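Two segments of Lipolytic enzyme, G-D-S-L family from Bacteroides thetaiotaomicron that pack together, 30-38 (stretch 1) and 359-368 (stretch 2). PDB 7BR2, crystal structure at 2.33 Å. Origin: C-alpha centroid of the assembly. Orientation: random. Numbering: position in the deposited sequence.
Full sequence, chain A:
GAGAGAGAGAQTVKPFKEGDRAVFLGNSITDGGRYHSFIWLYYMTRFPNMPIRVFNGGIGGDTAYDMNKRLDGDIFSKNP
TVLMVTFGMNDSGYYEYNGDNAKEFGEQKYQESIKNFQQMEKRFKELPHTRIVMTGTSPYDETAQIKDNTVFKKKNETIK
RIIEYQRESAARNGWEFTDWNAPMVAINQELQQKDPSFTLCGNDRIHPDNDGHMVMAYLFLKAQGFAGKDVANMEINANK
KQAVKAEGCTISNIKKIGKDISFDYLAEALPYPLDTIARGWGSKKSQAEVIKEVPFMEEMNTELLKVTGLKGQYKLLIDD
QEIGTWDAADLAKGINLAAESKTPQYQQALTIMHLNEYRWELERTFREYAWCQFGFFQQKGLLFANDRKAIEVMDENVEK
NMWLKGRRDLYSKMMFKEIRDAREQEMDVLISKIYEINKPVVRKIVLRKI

Stretch 1 (30-38) TDGGRYHSF
Stretch 2 359-368: RWELERTFRE

Stretch 2 is helical throughout, from Arg359 to Glu368, and the helix runs on past both ends. Its phi/psi values stay near -60/-40. Backbone bonds of the i to i+4 kind hold it, such as Arg364 N to Trp360 O at 2.9 Å.

Stretch 1 is broken. Thr30 and Asp31 belong to a helix that begins earlier in the chain, with Asp31 at -56/-57. Gly32 follows at -94/2. Gly33 (-103/176) and Arg34 (-119/4) link to a second helix. This holds Tyr35 to Phe38 and continues, with Phe38 N bonded to Arg34 O at 2.7 Å.

The two stretches run in opposite directions. Asp31 CA lies 6.9 Å from Arg367 CA. Gly32 CA lies 7.3 Å from Arg364 CA. Ser37 CA lies 6.7 Å from Trp360 CA. The contact buries 428 Å², both sides summed.

Trp360 is the centre of the contact. Its CA-to-CB bond points toward stretch 1, with chi1 t (173°) and chi2 89°. Trp360 NE1 donates to Gly33 O at 3.0 Å, so the indole edge meets a backbone carbonyl. Gly32 O also lies at this edge, 3.5 Å from Trp360 CZ2.

Arg34 covers one face of the indole. Its chi angles are m, t, t and 79°. The guanidinium lies flat on the ring, with planes at 26°, and Arg34 CZ is 3.8 Å from the centroid of the Trp360 six-membered ring (CD2, CE2, CE3, CZ2, CZ3, CH2). This places positive charge over the pi cloud. Arg34 CG makes a CH-pi contact with the five-membered ring.

His36 (chi1 40°, chi2 79°) meets the indole rim to rim, with His36 CE1 3.6 Å from Trp360 NE1. His36 NE2 donates to Thr30 O at 2.8 Å, tying the second helix back to the first.

Asp31 (chi1 t, chi2 2°) and Arg364 (chi1 m, chi2 -118°, chi3 p, chi4 -101°) form a salt bridge. Arg364 NH1 reaches Asp31 OD1 at 2.8 Å, nearly straight at 172°. Arg364 NE donates to Asp31 O at 3.0 Å, so one guanidinium grips both side chain and backbone. Arg364 NH1 also bonds Glu368 OE2 at 3.1 Å. A water donates to Asp31 OD2 and, weakly, to Arg367 O.

At the other end, the CA-to-CB bond of Ser37 (chi1 t) points toward stretch 2. Arg359 (chi1 t, chi2 -148°, chi3 p, chi4 78°) makes a weak bond from Arg359 NH2 to Ser37 OG at 3.1 Å. Arg359 NH1 pairs with Glu363 OE1 at 3.0 Å. A second water links His36 ND1, Arg359 NH2 and Glu363 OE1.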

# COMPACT_ATOMS: atom_id res chain seq x y z
N THR A 30 2.36 7.85 -5.78
CA THR A 30 1.10 7.12 -5.91
C THR A 30 0.99 6.45 -7.27
O THR A 30 0.65 5.26 -7.36
CB THR A 30 -0.06 8.10 -5.71
OG1 THR A 30 0.04 8.68 -4.41
CG2 THR A 30 -1.40 7.40 -5.90
N ASP A 31 1.24 7.20 -8.34
CA ASP A 31 1.06 6.71 -9.70
C ASP A 31 1.83 5.43 -9.95
O ASP A 31 1.25 4.39 -10.30
CB ASP A 31 1.47 7.82 -10.68
CG ASP A 31 1.24 7.46 -12.14
OD1 ASP A 31 0.71 6.37 -12.44
OD2 ASP A 31 1.53 8.32 -13.00
N GLY A 32 3.14 5.46 -9.73
CA GLY A 32 3.97 4.32 -10.01
C GLY A 32 4.23 3.41 -8.83
O GLY A 32 4.95 2.42 -8.99
N GLY A 33 3.65 3.69 -7.66
CA GLY A 33 3.93 2.91 -6.47
C GLY A 33 2.82 1.93 -6.10
O GLY A 33 1.74 1.90 -6.68
N ARG A 34 3.10 1.14 -5.05
CA ARG A 34 2.23 0.03 -4.69
C ARG A 34 1.62 0.13 -3.29
O ARG A 34 0.90 -0.80 -2.89
CB ARG A 34 3.01 -1.29 -4.80
CG ARG A 34 3.20 -1.82 -6.23
CD ARG A 34 4.04 -3.07 -6.19
NE ARG A 34 4.29 -3.69 -7.49
CZ ARG A 34 5.19 -3.27 -8.38
NH1 ARG A 34 5.94 -2.20 -8.15
NH2 ARG A 34 5.34 -3.93 -9.52
N TYR A 35 1.83 1.22 -2.56
CA TYR A 35 1.32 1.26 -1.20
C TYR A 35 -0.18 1.03 -1.18
O TYR A 35 -0.70 0.32 -0.30
CB TYR A 35 1.68 2.59 -0.52
CG TYR A 35 0.96 3.82 -1.04
CD1 TYR A 35 -0.33 4.14 -0.61
CD2 TYR A 35 1.59 4.69 -1.91
CE1 TYR A 35 -0.99 5.29 -1.09
CE2 TYR A 35 0.95 5.85 -2.38
CZ TYR A 35 -0.33 6.14 -1.96
OH TYR A 35 -0.96 7.28 -2.44
N HIS A 36 -0.90 1.58 -2.16
CA HIS A 36 -2.35 1.40 -2.21
C HIS A 36 -2.70 -0.04 -2.56
O HIS A 36 -3.66 -0.60 -2.02
CB HIS A 36 -2.98 2.37 -3.21
CG HIS A 36 -2.18 2.57 -4.47
ND1 HIS A 36 -2.19 1.66 -5.51
CD2 HIS A 36 -1.37 3.58 -4.86
CE1 HIS A 36 -1.40 2.10 -6.47
NE2 HIS A 36 -0.89 3.27 -6.11
N SER A 37 -1.90 -0.66 -3.43
CA SER A 37 -2.09 -2.08 -3.73
C SER A 37 -1.80 -2.95 -2.50
O SER A 37 -2.50 -3.94 -2.25
CB SER A 37 -1.21 -2.48 -4.92
OG SER A 37 -1.49 -3.80 -5.35
N PHE A 38 -0.78 -2.58 -1.72
CA PHE A 38 -0.46 -3.33 -0.51
C PHE A 38 -1.56 -3.18 0.54
O PHE A 38 -1.91 -4.14 1.25
CB PHE A 38 0.89 -2.85 0.03
CG PHE A 38 2.07 -3.15 -0.90
CD1 PHE A 38 1.98 -4.15 -1.86
CD2 PHE A 38 3.25 -2.43 -0.78
CE1 PHE A 38 3.06 -4.42 -2.69
CE2 PHE A 38 4.33 -2.70 -1.62
CZ PHE A 38 4.24 -3.70 -2.57
N ARG A 359 -3.37 -7.25 -11.40
CA ARG A 359 -4.38 -6.19 -11.40
C ARG A 359 -3.74 -4.81 -11.33
O ARG A 359 -4.09 -3.90 -12.09
CB ARG A 359 -5.35 -6.40 -10.23
CG ARG A 359 -6.38 -5.30 -10.06
CD ARG A 359 -6.73 -5.11 -8.58
NE ARG A 359 -5.59 -4.67 -7.77
CZ ARG A 359 -5.12 -3.42 -7.74
NH1 ARG A 359 -5.69 -2.48 -8.48
NH2 ARG A 359 -4.08 -3.12 -6.96
N TRP A 360 -2.78 -4.65 -10.41
CA TRP A 360 -2.11 -3.36 -10.26
C TRP A 360 -1.45 -2.93 -11.57
O TRP A 360 -1.51 -1.75 -11.94
CB TRP A 360 -1.08 -3.45 -9.12
CG TRP A 360 -0.22 -2.24 -8.98
CD1 TRP A 360 -0.47 -1.12 -8.24
CD2 TRP A 360 1.05 -2.02 -9.62
NE1 TRP A 360 0.57 -0.23 -8.37
CE2 TRP A 360 1.51 -0.75 -9.22
CE3 TRP A 360 1.83 -2.78 -10.50
CZ2 TRP A 360 2.72 -0.21 -9.67
CZ3 TRP A 360 3.04 -2.24 -10.95
CH2 TRP A 360 3.47 -0.97 -10.53
N GLU A 361 -0.86 -3.88 -12.31
CA GLU A 361 -0.23 -3.54 -13.60
C GLU A 361 -1.26 -3.04 -14.61
O GLU A 361 -1.04 -2.02 -15.30
CB GLU A 361 0.51 -4.75 -14.17
CG GLU A 361 1.89 -4.97 -13.58
CD GLU A 361 2.48 -6.33 -13.91
OE1 GLU A 361 2.18 -6.86 -15.01
OE2 GLU A 361 3.23 -6.89 -13.05
N LEU A 362 -2.39 -3.75 -14.72
CA LEU A 362 -3.45 -3.28 -15.60
C LEU A 362 -3.88 -1.86 -15.23
O LEU A 362 -3.98 -0.96 -16.09
CB LEU A 362 -4.63 -4.25 -15.52
CG LEU A 362 -4.47 -5.54 -16.31
CD1 LEU A 362 -5.55 -6.59 -15.93
CD2 LEU A 362 -4.48 -5.26 -17.80
N GLU A 363 -4.08 -1.63 -13.93
CA GLU A 363 -4.48 -0.29 -13.49
C GLU A 363 -3.43 0.75 -13.88
O GLU A 363 -3.78 1.87 -14.28
CB GLU A 363 -4.73 -0.27 -11.99
CG GLU A 363 -5.40 1.02 -11.51
CD GLU A 363 -5.63 1.07 -10.00
OE1 GLU A 363 -4.95 0.32 -9.26
OE2 GLU A 363 -6.50 1.87 -9.57
N ARG A 364 -2.15 0.38 -13.83
CA ARG A 364 -1.12 1.33 -14.25
C ARG A 364 -1.28 1.72 -15.71
O ARG A 364 -1.02 2.87 -16.08
CB ARG A 364 0.28 0.76 -14.03
CG ARG A 364 0.79 0.86 -12.57
CD ARG A 364 2.04 1.73 -12.46
NE ARG A 364 1.83 3.10 -12.92
CZ ARG A 364 2.21 3.55 -14.11
NH1 ARG A 364 1.98 4.81 -14.44
NH2 ARG A 364 2.82 2.75 -14.96
N THR A 365 -1.70 0.78 -16.56
CA THR A 365 -1.93 1.19 -17.95
C THR A 365 -3.03 2.24 -18.02
O THR A 365 -2.94 3.22 -18.79
CB THR A 365 -2.25 0.01 -18.87
OG1 THR A 365 -3.59 -0.45 -18.67
CG2 THR A 365 -1.27 -1.13 -18.65
N PHE A 366 -4.06 2.09 -17.17
CA PHE A 366 -5.07 3.16 -17.12
C PHE A 366 -4.48 4.48 -16.63
O PHE A 366 -4.92 5.56 -17.06
CB PHE A 366 -6.25 2.73 -16.24
CG PHE A 366 -7.24 1.83 -16.94
CD1 PHE A 366 -7.02 0.47 -17.02
CD2 PHE A 366 -8.41 2.36 -17.49
CE1 PHE A 366 -7.94 -0.37 -17.67
CE2 PHE A 366 -9.33 1.53 -18.14
CZ PHE A 366 -9.08 0.16 -18.23
N ARG A 367 -3.48 4.42 -15.74
CA ARG A 367 -2.85 5.66 -15.26
C ARG A 367 -2.03 6.34 -16.36
O ARG A 367 -1.97 7.58 -16.43
CB ARG A 367 -1.94 5.37 -14.06
CG ARG A 367 -2.63 4.85 -12.79
CD ARG A 367 -3.99 5.45 -12.60
NE ARG A 367 -3.92 6.84 -12.21
CZ ARG A 367 -4.90 7.72 -12.38
NH1 ARG A 367 -4.75 8.98 -11.99
NH2 ARG A 367 -6.03 7.32 -12.95
N GLU A 368 -1.38 5.55 -17.22
CA GLU A 368 -0.69 6.12 -18.38
C GLU A 368 -1.68 6.80 -19.31
O GLU A 368 -1.44 7.90 -19.84
CB GLU A 368 0.09 5.02 -19.12
CG GLU A 368 1.20 4.35 -18.31
CD GLU A 368 2.45 5.21 -18.20
OE1 GLU A 368 2.65 6.09 -19.06
OE2 GLU A 368 3.23 5.04 -17.24
O HOH W 1 0.74 7.95 -15.62
O HOH W 2 -3.72 -0.31 -6.50